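Local structure of protease (Vibrio cholerae, 4L9D) at residues I34-W39 / T67-K72; V21-T26 / A50-S55. The protein is the first PKD domain of the secreted metalloprotease PrtV and binds calcium, which regulates flexibility between the domains of that enzyme. All blocks are in the same frame, centred on the assembly; numbering follows the deposited sequence. Where two conformers were deposited one is given.

Contact 1 of 2, residues I34-W39 / T67-K72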
loop_
_atom_site.group_PDB
_atom_site.type_symbol
_atom_site.label_atom_id
_atom_site.label_comp_id
_atom_site.label_asym_id
_atom_site.label_seq_id
_atom_site.Cartn_x
_atom_site.Cartn_y
_atom_site.Cartn_z
ATOM N N ILE A 34 -7.596 7.760 -10.712
ATOM C CA ILE A 34 -6.522 6.806 -10.459
ATOM C C ILE A 34 -6.717 5.574 -11.344
ATOM O O ILE A 34 -7.807 4.994 -11.348
ATOM C CB ILE A 34 -6.398 6.448 -8.973
ATOM C CG1 ILE A 34 -5.969 7.704 -8.182
ATOM C CG2 ILE A 34 -5.412 5.298 -8.761
ATOM C CD1 ILE A 34 -6.102 7.573 -6.682
ATOM N N VAL A 35 -5.658 5.155 -12.034
ATOM C CA VAL A 35 -5.694 4.037 -12.935
ATOM C C VAL A 35 -4.784 2.877 -12.548
ATOM O O VAL A 35 -4.965 1.781 -13.102
ATOM C CB VAL A 35 -5.410 4.445 -14.392
ATOM C CG1 VAL A 35 -6.425 5.514 -14.851
ATOM C CG2 VAL A 35 -3.992 4.911 -14.609
ATOM N N SER A 36 -3.784 3.092 -11.707
ATOM C CA SER A 36 -2.868 2.023 -11.351
ATOM C C SER A 36 -2.250 2.253 -9.976
ATOM O O SER A 36 -2.275 3.381 -9.435
ATOM C CB SER A 36 -1.744 1.899 -12.383
ATOM O OG SER A 36 -0.881 3.017 -12.319
ATOM N N TYR A 37 -1.730 1.163 -9.465
ATOM C CA TYR A 37 -1.206 1.035 -8.119
ATOM C C TYR A 37 0.099 0.238 -8.157
ATOM O O TYR A 37 0.180 -0.791 -8.848
ATOM C CB TYR A 37 -2.187 0.248 -7.242
ATOM C CG TYR A 37 -3.573 0.802 -7.237
ATOM C CD1 TYR A 37 -3.905 1.913 -6.517
ATOM C CD2 TYR A 37 -4.561 0.301 -8.099
ATOM C CE1 TYR A 37 -5.130 2.500 -6.552
ATOM C CE2 TYR A 37 -5.815 0.834 -8.139
ATOM C CZ TYR A 37 -6.109 1.936 -7.347
ATOM O OH TYR A 37 -7.380 2.519 -7.393
ATOM N N LEU A 38 1.076 0.676 -7.362
ATOM C CA LEU A 38 2.258 -0.138 -7.071
ATOM C C LEU A 38 2.391 -0.174 -5.558
ATOM O O LEU A 38 2.774 0.842 -4.917
ATOM C CB LEU A 38 3.519 0.366 -7.771
ATOM C CG LEU A 38 4.759 -0.490 -7.766
ATOM C CD1 LEU A 38 5.469 -0.496 -6.439
ATOM C CD2 LEU A 38 4.507 -1.905 -8.313
ATOM N N TRP A 39 2.085 -1.297 -4.972
ATOM C CA TRP A 39 2.313 -1.558 -3.550
ATOM C C TRP A 39 3.673 -2.203 -3.396
ATOM O O TRP A 39 4.108 -3.034 -4.214
ATOM C CB TRP A 39 1.266 -2.590 -3.016
ATOM C CG TRP A 39 -0.106 -2.097 -2.870
ATOM C CD1 TRP A 39 -1.085 -2.075 -3.846
ATOM C CD2 TRP A 39 -0.695 -1.556 -1.692
ATOM N NE1 TRP A 39 -2.255 -1.573 -3.331
ATOM C CE2 TRP A 39 -2.047 -1.246 -2.004
ATOM C CE3 TRP A 39 -0.245 -1.319 -0.403
ATOM C CZ2 TRP A 39 -2.947 -0.770 -1.029
ATOM C CZ3 TRP A 39 -1.118 -0.813 0.524
ATOM C CH2 TRP A 39 -2.453 -0.535 0.226
ATOM N N THR A 67 2.116 3.592 -4.187
ATOM C CA THR A 67 2.112 4.626 -5.201
ATOM C C THR A 67 0.871 4.469 -6.048
ATOM O O THR A 67 0.562 3.348 -6.490
ATOM C CB THR A 67 3.396 4.494 -6.080
ATOM O OG1 THR A 67 4.552 4.765 -5.295
ATOM C CG2 THR A 67 3.389 5.480 -7.254
ATOM N N VAL A 68 0.168 5.577 -6.253
ATOM C CA VAL A 68 -0.967 5.604 -7.167
ATOM C C VAL A 68 -0.603 6.511 -8.349
ATOM O O VAL A 68 0.131 7.484 -8.177
ATOM C CB VAL A 68 -2.232 6.088 -6.481
ATOM C CG1 VAL A 68 -2.534 5.238 -5.230
ATOM C CG2 VAL A 68 -2.224 7.582 -6.103
ATOM N N THR A 69 -1.133 6.171 -9.530
ATOM C CA THR A 69 -0.908 6.930 -10.734
ATOM C C THR A 69 -2.217 7.159 -11.433
ATOM O O THR A 69 -3.069 6.238 -11.492
ATOM C CB THR A 69 0.099 6.213 -11.673
ATOM O OG1 THR A 69 1.314 5.974 -10.935
ATOM C CG2 THR A 69 0.433 7.015 -12.891
ATOM N N ASP A 70 -2.432 8.359 -11.948
ATOM C CA ASP A 70 -3.696 8.745 -12.534
ATOM C C ASP A 70 -3.663 8.817 -14.067
ATOM O O ASP A 70 -2.663 8.500 -14.744
ATOM C CB ASP A 70 -4.273 9.973 -11.861
ATOM C CG ASP A 70 -3.640 11.307 -12.285
ATOM O OD1 ASP A 70 -2.726 11.303 -13.147
ATOM O OD2 ASP A 70 -4.072 12.328 -11.683
ATOM N N ASP A 71 -4.836 9.094 -14.621
ATOM C CA ASP A 71 -5.047 9.190 -16.067
ATOM C C ASP A 71 -4.180 10.194 -16.815
ATOM O O ASP A 71 -4.009 10.008 -18.019
ATOM C CB ASP A 71 -6.502 9.568 -16.402
ATOM C CG ASP A 71 -6.889 10.921 -15.890
ATOM O OD1 ASP A 71 -6.890 11.145 -14.665
ATOM O OD2 ASP A 71 -7.219 11.742 -16.740
ATOM N N LYS A 72 -3.671 11.203 -16.120
ATOM C CA LYS A 72 -2.777 12.172 -16.676
ATOM C C LYS A 72 -1.304 11.870 -16.425
ATOM O O LYS A 72 -0.424 12.674 -16.803
ATOM C CB LYS A 72 -3.107 13.592 -16.283
ATOM C CG LYS A 72 -3.373 13.882 -14.928
ATOM C CD LYS A 72 -3.640 15.348 -14.680
ATOM C CE LYS A 72 -3.959 15.617 -13.256
ATOM N NZ LYS A 72 -3.307 14.930 -12.137
HETATM O O HOH W 1 4.949 2.411 -3.981
#
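Val68 fits its two methyls against two side chains of the facing strand. CG1 lies 3.8 Å from CD1 of the Tyr37 ring, meeting it obliquely. CG2 lies 3.9 Å from CD1 of Ile34. Chi1 of -65° leaves Ile34 CG2 anti to the backbone N, packing 4.0 Å from Val68 CB. On the other face of the sheet Ser36 OG comes 3.4 Å from CB of Thr69, whose hydroxyl is hydrogen-bonded to Ser75 on the next strand. The strands run antiparallel at 149°, as the central pair of the four-stranded sheet in this PKD beta-sandwich domain. Leu38 and Thr67 pair through both backbone bonds. One water bridges Leu38 O and Thr67 OG1, and Thr67 OG1 also bonds Thr77. Further on, a classic beta bulge shifts the register. Thr69 O accepts a nearly straight 2.9 Å bond from Val35 N. The bond it takes from Ser36 N is longer, 3.2 Å. Beyond the bulge, Asp70, a residue of the calcium site, backs onto Ile34 while its carboxylate leads away. The crystal holds no calcium. Asp70 OD2 uses its syn lone pair for a 2.7 Å salt bridge from Lys72 NZ, which also pairs with Asp74 of that site.

Contact 2 of 2, residues V21-T26 / A50-S55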
loop_
_atom_site.group_PDB
_atom_site.type_symbol
_atom_site.label_atom_id
_atom_site.label_comp_id
_atom_site.label_asym_id
_atom_site.label_seq_id
_atom_site.Cartn_x
_atom_site.Cartn_y
_atom_site.Cartn_z
ATOM N N VAL A 21 -1.476 -9.372 6.440
ATOM C CA VAL A 21 -1.976 -8.001 6.301
ATOM C C VAL A 21 -3.026 -7.947 5.225
ATOM O O VAL A 21 -2.883 -8.503 4.147
ATOM C CB VAL A 21 -0.823 -7.054 5.950
ATOM C CG1 VAL A 21 -1.331 -5.579 6.047
ATOM C CG2 VAL A 21 0.351 -7.181 6.845
ATOM N N MET A 22 -4.121 -7.262 5.572
ATOM C CA MET A 22 -5.135 -6.862 4.644
ATOM C C MET A 22 -5.122 -5.343 4.443
ATOM O O MET A 22 -4.764 -4.620 5.409
ATOM C CB MET A 22 -6.539 -7.287 5.086
ATOM C CG MET A 22 -6.684 -8.778 5.281
ATOM S SD MET A 22 -8.292 -9.391 5.796
ATOM C CE MET A 22 -9.258 -8.869 4.367
ATOM N N SER A 23 -5.569 -4.854 3.310
ATOM C CA SER A 23 -5.551 -3.429 3.002
ATOM C C SER A 23 -6.919 -2.917 2.602
ATOM O O SER A 23 -7.768 -3.626 2.045
ATOM C CB SER A 23 -4.519 -3.119 1.939
ATOM O OG SER A 23 -4.856 -3.724 0.692
ATOM N N GLN A 24 -7.091 -1.630 2.874
ATOM C CA GLN A 24 -8.165 -0.844 2.327
ATOM C C GLN A 24 -7.564 0.367 1.625
ATOM O O GLN A 24 -6.771 1.084 2.216
ATOM C CB GLN A 24 -9.151 -0.397 3.418
ATOM C CG GLN A 24 -10.308 0.348 2.840
ATOM C CD GLN A 24 -11.176 1.087 3.862
ATOM O OE1 GLN A 24 -12.334 1.188 3.651
ATOM N NE2 GLN A 24 -10.581 1.701 4.853
ATOM N N ASN A 25 -7.880 0.525 0.352
ATOM C CA ASN A 25 -7.341 1.657 -0.434
ATOM C C ASN A 25 -8.247 2.852 -0.281
ATOM O O ASN A 25 -9.408 2.763 -0.652
ATOM C CB ASN A 25 -7.195 1.230 -1.867
ATOM C CG ASN A 25 -6.274 2.146 -2.622
ATOM O OD1 ASN A 25 -6.339 3.365 -2.462
ATOM N ND2 ASN A 25 -5.441 1.561 -3.455
ATOM N N THR A 26 -7.744 3.940 0.248
ATOM C CA THR A 26 -8.516 5.146 0.532
ATOM C C THR A 26 -7.954 6.348 -0.218
ATOM O O THR A 26 -8.113 7.499 0.202
ATOM C CB THR A 26 -8.624 5.380 2.053
ATOM O OG1 THR A 26 -7.325 5.659 2.550
ATOM C CG2 THR A 26 -9.275 4.188 2.766
ATOM N N ALA A 50 -5.458 -3.213 -6.374
ATOM C CA ALA A 50 -5.945 -2.043 -5.656
ATOM C C ALA A 50 -5.801 -2.212 -4.132
ATOM O O ALA A 50 -5.411 -1.289 -3.432
ATOM C CB ALA A 50 -7.404 -1.776 -6.028
ATOM N N ALA A 51 -6.185 -3.401 -3.616
ATOM C CA ALA A 51 -6.221 -3.620 -2.164
ATOM C C ALA A 51 -5.785 -5.063 -1.867
ATOM O O ALA A 51 -6.623 -5.925 -1.551
ATOM C CB ALA A 51 -7.587 -3.289 -1.583
ATOM N N PRO A 52 -4.508 -5.372 -2.026
ATOM C CA PRO A 52 -4.013 -6.736 -1.855
ATOM C C PRO A 52 -4.036 -7.189 -0.376
ATOM O O PRO A 52 -4.118 -6.382 0.559
ATOM C CB PRO A 52 -2.610 -6.682 -2.434
ATOM C CG PRO A 52 -2.176 -5.263 -2.170
ATOM C CD PRO A 52 -3.417 -4.434 -2.322
ATOM N N THR A 53 -3.849 -8.488 -0.229
ATOM C CA THR A 53 -3.549 -9.153 1.034
ATOM C C THR A 53 -2.142 -9.802 0.878
ATOM O O THR A 53 -1.825 -10.290 -0.206
ATOM C CB THR A 53 -4.633 -10.204 1.364
ATOM O OG1 THR A 53 -5.919 -9.603 1.327
ATOM C CG2 THR A 53 -4.333 -10.800 2.733
ATOM N N TRP A 54 -1.343 -9.786 1.916
ATOM C CA TRP A 54 0.007 -10.291 1.827
ATOM C C TRP A 54 0.451 -10.782 3.205
ATOM O O TRP A 54 -0.265 -10.633 4.189
ATOM C CB TRP A 54 0.979 -9.224 1.293
ATOM C CG TRP A 54 1.162 -8.044 2.162
ATOM C CD1 TRP A 54 2.238 -7.796 3.012
ATOM C CD2 TRP A 54 0.373 -6.825 2.175
ATOM N NE1 TRP A 54 2.114 -6.544 3.558
ATOM C CE2 TRP A 54 1.025 -5.911 3.031
ATOM C CE3 TRP A 54 -0.782 -6.419 1.490
ATOM C CZ2 TRP A 54 0.548 -4.616 3.217
ATOM C CZ3 TRP A 54 -1.223 -5.148 1.673
ATOM C CH2 TRP A 54 -0.563 -4.251 2.507
ATOM N N SER A 55 1.662 -11.371 3.272
ATOM C CA SER A 55 2.198 -11.821 4.549
ATOM C C SER A 55 3.711 -11.784 4.513
ATOM O O SER A 55 4.376 -11.809 3.474
ATOM C CB SER A 55 1.690 -13.206 4.896
ATOM O OG SER A 55 2.113 -14.161 3.858
HETATM O O HOH W 2 -7.157 -6.519 1.317
#
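Strands 21-25 and 53-55 run antiparallel at 150°, with axes 5.0 Å apart. Val21 and Trp54 form a hydrogen-bonded pair: Val21 N to Trp54 O is 2.9 Å and Trp54 N to Val21 O is 3.0 Å. Toward residue 50 the regular backbone pairing ends, and side chains take over the bonding. Ser23 OG, set by chi1 of 65° between the backbone N and the carbonyl carbon, donates to an in-plane lone pair of Pro52 O at 2.8 Å. Asn25 ND2 gives a nearly straight bond of 2.9 Å to Ala50 O, which lies close to the amide plane. Asn25 OD1 is held by Ser27, which fixes the flip of the amide. A water accepts from Ser23 N and lies 3.0 Å from Ala51 O, to which it can donate. Val21 sits over one face of the Trp54 indole in a CH-pi contact, its CB 3.9 Å from the five-membered ring centroid. Val21 CG1 reaches the six-membered ring, 3.5 Å from CZ2. Trp54 also stacks with Phe41, and its NE1 is hydrogen-bonded to the Tyr56 hydroxyl. From this edge strand the indole turns inward onto Val64 of the other sheet, in the core of the PKD beta sandwich.

How the contacts relate
The two contacts lie in one PKD domain, with centres about 15 Å apart. Contact 1 joins strands 34-40 and 60-70 of the four-stranded sheet. Contact 2 joins strands 20-25 and 53-55 of the three-stranded sheet. Their segments alternate along the chain: 21-26, 34-39, 50-55, 67-72. The chain therefore passes from one sheet to the other three times, which ties the sandwich together. The contacts also touch. Trp39 NE1 probably donates a hydrogen bond to Ala50 O, and the Tyr37 ring packs on Asn25 and Ala50. Contact 1 carries Asp70 of the calcium site. Contact 2 is farther off, with the Asn25 side chain about 12 Å from that of Asp70.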